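Local structure of ComZ (Thermus thermophilus, 6QVI) at residues W149-V162 against Y172-Y186. The protein is a competence-associated pilin with a beta-solenoid domain that probably acts as a DNA receptor at the tip of the pilus. Numbering follows the deposited sequence.
Sequences WLNGGATIRGGVYV and YVIEANGNFALYNRY
In neighbouring coils of the beta-solenoid domain, R157 meets Y183 and the backbone of R185 because its CG stands anti to the carbonyl carbon (chi1 -38°) and its chain bends at chi3; with CG anti to the backbone N (chi1 -179°), the F180 ring lies beside I156, on the same face of the sheet. Strands 153-157 and 180-183 run parallel, pairing A154 with F180 through R157 with Y183. I156 grips the next coil at both backbone ends: its N donates to A181 O at 2.7 Å, while its O receives Y183 N. Strand 491-496 continues the ladder beyond T155.

Inside the coil, I156 CD1 makes an off-centre CH-pi contact with the F180 ring, 3.8 Å from CE2, and L150 CD2 reaches the edge of the same ring. Farther round, V173 CG2 sits over the six-membered ring of W149, 3.7 Å from its centroid, in a CH-pi contact.

On the face bearing T155 and A181, Y183 CD2 lies over one face of the R157 guanidinium, the two planes 59° apart. Y186 CA is over the opposite face. R157 NE donates to R185 O at 2.9 Å, in the carbonyl plane but tilted from the guanidinium plane. With an alanine here, R185 O is likely to lose its side-chain donor and Y183 CD2 the guanidinium beside it. The phenol OH of Y183 is hydrogen-bonded to Q226 OE1.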
# COMPACT_ATOMS: atom_id res chain seq x y z
N TRP A 149 -14.59 14.61 2.59
CA TRP A 149 -13.51 13.76 2.09
C TRP A 149 -13.95 12.83 0.98
O TRP A 149 -13.12 12.40 0.19
CB TRP A 149 -12.90 12.90 3.22
CG TRP A 149 -12.06 13.68 4.22
CD1 TRP A 149 -10.67 13.77 4.29
CD2 TRP A 149 -12.57 14.53 5.24
NE1 TRP A 149 -10.30 14.61 5.34
CE2 TRP A 149 -11.45 15.09 5.93
CE3 TRP A 149 -13.87 14.88 5.66
CZ2 TRP A 149 -11.61 15.97 7.01
CZ3 TRP A 149 -14.02 15.75 6.71
CH2 TRP A 149 -12.90 16.29 7.38
N LEU A 150 -15.23 12.50 0.95
CA LEU A 150 -15.77 11.66 -0.09
C LEU A 150 -17.12 12.27 -0.37
O LEU A 150 -17.96 12.30 0.48
CB LEU A 150 -15.91 10.22 0.38
CG LEU A 150 -14.57 9.52 0.63
CD1 LEU A 150 -14.13 9.62 2.07
CD2 LEU A 150 -14.54 8.08 0.17
N ASN A 151 -17.30 12.80 -1.56
CA ASN A 151 -18.54 13.44 -1.89
C ASN A 151 -19.15 12.86 -3.10
O ASN A 151 -18.61 12.98 -4.16
CB ASN A 151 -18.29 14.89 -2.21
CG ASN A 151 -18.35 15.75 -0.99
OD1 ASN A 151 -18.18 16.95 -1.05
ND2 ASN A 151 -18.59 15.12 0.15
N GLY A 152 -20.31 12.26 -2.95
CA GLY A 152 -20.96 11.68 -4.09
C GLY A 152 -20.84 10.21 -4.01
O GLY A 152 -19.94 9.69 -3.42
N GLY A 153 -21.73 9.52 -4.68
CA GLY A 153 -21.77 8.09 -4.64
C GLY A 153 -20.52 7.36 -4.96
O GLY A 153 -19.73 7.77 -5.76
N ALA A 154 -20.41 6.19 -4.38
CA ALA A 154 -19.22 5.40 -4.59
C ALA A 154 -19.50 3.96 -4.24
O ALA A 154 -20.26 3.68 -3.30
CB ALA A 154 -18.07 5.92 -3.73
N THR A 155 -18.82 3.07 -4.92
CA THR A 155 -18.85 1.68 -4.60
C THR A 155 -17.37 1.42 -4.64
O THR A 155 -16.77 1.49 -5.68
CB THR A 155 -19.66 0.82 -5.57
OG1 THR A 155 -18.82 -0.15 -6.17
CG2 THR A 155 -20.25 1.65 -6.61
N ILE A 156 -16.79 1.08 -3.51
CA ILE A 156 -15.35 0.95 -3.34
C ILE A 156 -15.06 -0.51 -3.02
O ILE A 156 -15.43 -1.01 -1.95
CB ILE A 156 -14.80 1.85 -2.21
CG1 ILE A 156 -15.05 3.33 -2.45
CG2 ILE A 156 -13.32 1.57 -1.95
CD1 ILE A 156 -16.10 3.89 -1.49
N ARG A 157 -14.37 -1.20 -3.93
CA ARG A 157 -14.00 -2.58 -3.65
C ARG A 157 -12.57 -2.53 -3.12
O ARG A 157 -11.58 -2.54 -3.87
CB ARG A 157 -14.19 -3.43 -4.90
CG ARG A 157 -15.43 -2.95 -5.60
CD ARG A 157 -16.04 -3.93 -6.54
NE ARG A 157 -16.70 -4.94 -5.76
CZ ARG A 157 -17.85 -5.49 -6.11
NH1 ARG A 157 -18.44 -5.10 -7.24
NH2 ARG A 157 -18.42 -6.41 -5.34
N GLY A 158 -12.46 -2.47 -1.79
CA GLY A 158 -11.20 -2.31 -1.11
C GLY A 158 -11.32 -1.39 0.09
O GLY A 158 -12.41 -0.90 0.41
N GLY A 159 -10.22 -1.14 0.80
CA GLY A 159 -10.32 -0.33 2.00
C GLY A 159 -10.42 1.13 1.67
O GLY A 159 -10.16 1.55 0.54
N VAL A 160 -10.80 1.91 2.66
CA VAL A 160 -10.80 3.34 2.55
C VAL A 160 -10.22 3.88 3.84
O VAL A 160 -10.75 3.63 4.88
CB VAL A 160 -12.15 4.01 2.23
CG1 VAL A 160 -13.19 3.06 1.73
CG2 VAL A 160 -12.66 4.81 3.38
N TYR A 161 -9.11 4.58 3.77
CA TYR A 161 -8.44 5.15 4.91
C TYR A 161 -8.62 6.64 4.82
O TYR A 161 -8.44 7.19 3.79
CB TYR A 161 -6.96 4.81 4.82
CG TYR A 161 -6.06 5.24 5.96
CD1 TYR A 161 -5.87 6.55 6.26
CD2 TYR A 161 -5.34 4.32 6.68
CE1 TYR A 161 -5.04 6.93 7.28
CE2 TYR A 161 -4.50 4.70 7.68
CZ TYR A 161 -4.36 6.01 7.98
OH TYR A 161 -3.54 6.40 8.97
N VAL A 162 -9.01 7.28 5.89
CA VAL A 162 -9.17 8.70 5.86
C VAL A 162 -8.37 9.24 7.01
O VAL A 162 -8.42 8.68 8.07
CB VAL A 162 -10.62 9.05 6.08
CG1 VAL A 162 -10.78 10.54 6.14
CG2 VAL A 162 -11.46 8.49 4.98
N TYR A 172 -17.73 14.33 11.84
CA TYR A 172 -18.14 13.30 10.91
C TYR A 172 -17.39 13.50 9.60
O TYR A 172 -17.55 14.49 8.90
CB TYR A 172 -19.66 13.31 10.73
CG TYR A 172 -20.34 12.99 12.03
CD1 TYR A 172 -20.72 14.00 12.91
CD2 TYR A 172 -20.56 11.67 12.42
CE1 TYR A 172 -21.33 13.70 14.13
CE2 TYR A 172 -21.17 11.36 13.64
CZ TYR A 172 -21.54 12.38 14.49
OH TYR A 172 -22.15 12.07 15.69
N VAL A 173 -16.50 12.56 9.33
CA VAL A 173 -15.65 12.63 8.15
C VAL A 173 -16.22 11.78 7.03
O VAL A 173 -15.73 11.82 5.90
CB VAL A 173 -14.25 12.21 8.65
CG1 VAL A 173 -13.41 11.61 7.58
CG2 VAL A 173 -13.53 13.38 9.34
N ILE A 174 -17.25 10.99 7.33
CA ILE A 174 -18.01 10.17 6.40
C ILE A 174 -19.42 10.16 6.94
O ILE A 174 -19.66 9.60 8.00
CB ILE A 174 -17.45 8.74 6.31
CG1 ILE A 174 -16.04 8.73 5.71
CG2 ILE A 174 -18.40 7.86 5.52
CD1 ILE A 174 -15.41 7.36 5.69
N GLU A 175 -20.33 10.89 6.30
CA GLU A 175 -21.75 10.88 6.66
C GLU A 175 -22.52 10.14 5.57
O GLU A 175 -23.23 10.74 4.76
CB GLU A 175 -22.32 12.31 6.86
CG GLU A 175 -21.63 13.15 7.93
CD GLU A 175 -22.59 14.08 8.69
OE1 GLU A 175 -23.75 13.68 8.95
OE2 GLU A 175 -22.18 15.21 9.03
N ALA A 176 -22.31 8.83 5.50
CA ALA A 176 -22.90 8.02 4.44
C ALA A 176 -24.25 7.53 4.94
O ALA A 176 -24.33 6.90 6.00
CB ALA A 176 -22.00 6.85 4.06
N ASN A 177 -25.30 7.81 4.17
CA ASN A 177 -26.67 7.43 4.53
C ASN A 177 -27.34 6.85 3.28
O ASN A 177 -28.34 7.35 2.79
CB ASN A 177 -27.43 8.65 5.05
CG ASN A 177 -26.71 9.35 6.20
OD1 ASN A 177 -26.19 8.70 7.11
ND2 ASN A 177 -26.66 10.69 6.15
N GLY A 178 -26.79 5.75 2.78
CA GLY A 178 -26.99 5.34 1.42
C GLY A 178 -25.77 5.69 0.59
O GLY A 178 -24.70 5.99 1.11
N ASN A 179 -25.94 5.63 -0.73
CA ASN A 179 -25.02 6.22 -1.72
C ASN A 179 -23.55 5.82 -1.50
O ASN A 179 -22.64 6.51 -1.97
CB ASN A 179 -25.16 7.75 -1.75
CG ASN A 179 -25.14 8.39 -0.34
OD1 ASN A 179 -26.18 8.57 0.31
ND2 ASN A 179 -23.94 8.77 0.11
N PHE A 180 -23.29 4.71 -0.81
CA PHE A 180 -21.92 4.34 -0.44
C PHE A 180 -21.90 2.84 -0.14
O PHE A 180 -22.65 2.37 0.72
CB PHE A 180 -21.48 5.16 0.77
CG PHE A 180 -20.08 4.89 1.25
CD1 PHE A 180 -19.74 3.75 1.97
CD2 PHE A 180 -19.08 5.83 1.02
CE1 PHE A 180 -18.42 3.55 2.42
CE2 PHE A 180 -17.80 5.64 1.46
CZ PHE A 180 -17.47 4.49 2.17
N ALA A 181 -21.00 2.12 -0.81
CA ALA A 181 -20.85 0.70 -0.59
C ALA A 181 -19.37 0.40 -0.64
O ALA A 181 -18.67 0.86 -1.56
CB ALA A 181 -21.59 -0.15 -1.64
N LEU A 182 -18.92 -0.44 0.30
CA LEU A 182 -17.52 -0.79 0.45
C LEU A 182 -17.47 -2.30 0.57
O LEU A 182 -18.00 -2.87 1.53
CB LEU A 182 -16.92 -0.09 1.67
CG LEU A 182 -15.40 0.00 1.90
CD1 LEU A 182 -15.15 0.89 3.09
CD2 LEU A 182 -14.82 -1.38 2.17
N TYR A 183 -16.85 -2.94 -0.41
CA TYR A 183 -16.82 -4.39 -0.48
C TYR A 183 -15.40 -4.92 -0.36
O TYR A 183 -14.42 -4.20 -0.58
CB TYR A 183 -17.46 -4.86 -1.80
CG TYR A 183 -18.89 -4.40 -1.98
CD1 TYR A 183 -19.68 -4.09 -0.87
CD2 TYR A 183 -19.45 -4.24 -3.26
CE1 TYR A 183 -20.99 -3.68 -1.02
CE2 TYR A 183 -20.77 -3.81 -3.42
CZ TYR A 183 -21.53 -3.53 -2.29
OH TYR A 183 -22.83 -3.12 -2.40
N ASN A 184 -15.31 -6.22 -0.06
CA ASN A 184 -14.02 -6.86 0.14
C ASN A 184 -13.78 -7.96 -0.87
O ASN A 184 -13.01 -8.90 -0.63
CB ASN A 184 -13.82 -7.35 1.57
CG ASN A 184 -12.43 -7.86 1.79
OD1 ASN A 184 -11.50 -7.07 1.98
ND2 ASN A 184 -12.27 -9.18 1.76
N ARG A 185 -14.44 -7.86 -2.01
CA ARG A 185 -14.08 -8.69 -3.14
C ARG A 185 -14.52 -7.99 -4.41
O ARG A 185 -15.29 -7.02 -4.39
CB ARG A 185 -14.70 -10.08 -2.98
CG ARG A 185 -16.16 -10.01 -2.57
CD ARG A 185 -17.02 -11.05 -3.23
NE ARG A 185 -17.47 -10.56 -4.53
CZ ARG A 185 -17.62 -11.34 -5.60
NH1 ARG A 185 -17.36 -12.64 -5.51
NH2 ARG A 185 -18.03 -10.81 -6.74
N TYR A 186 -14.01 -8.49 -5.53
CA TYR A 186 -14.33 -7.99 -6.86
C TYR A 186 -14.19 -9.18 -7.80
O TYR A 186 -13.52 -10.16 -7.48
CB TYR A 186 -13.45 -6.80 -7.30
CG TYR A 186 -12.00 -7.14 -7.58
CD1 TYR A 186 -10.99 -6.69 -6.76
CD2 TYR A 186 -11.64 -7.92 -8.68
CE1 TYR A 186 -9.65 -7.01 -7.01
CE2 TYR A 186 -10.33 -8.26 -8.93
CZ TYR A 186 -9.34 -7.80 -8.11
OH TYR A 186 -8.03 -8.14 -8.39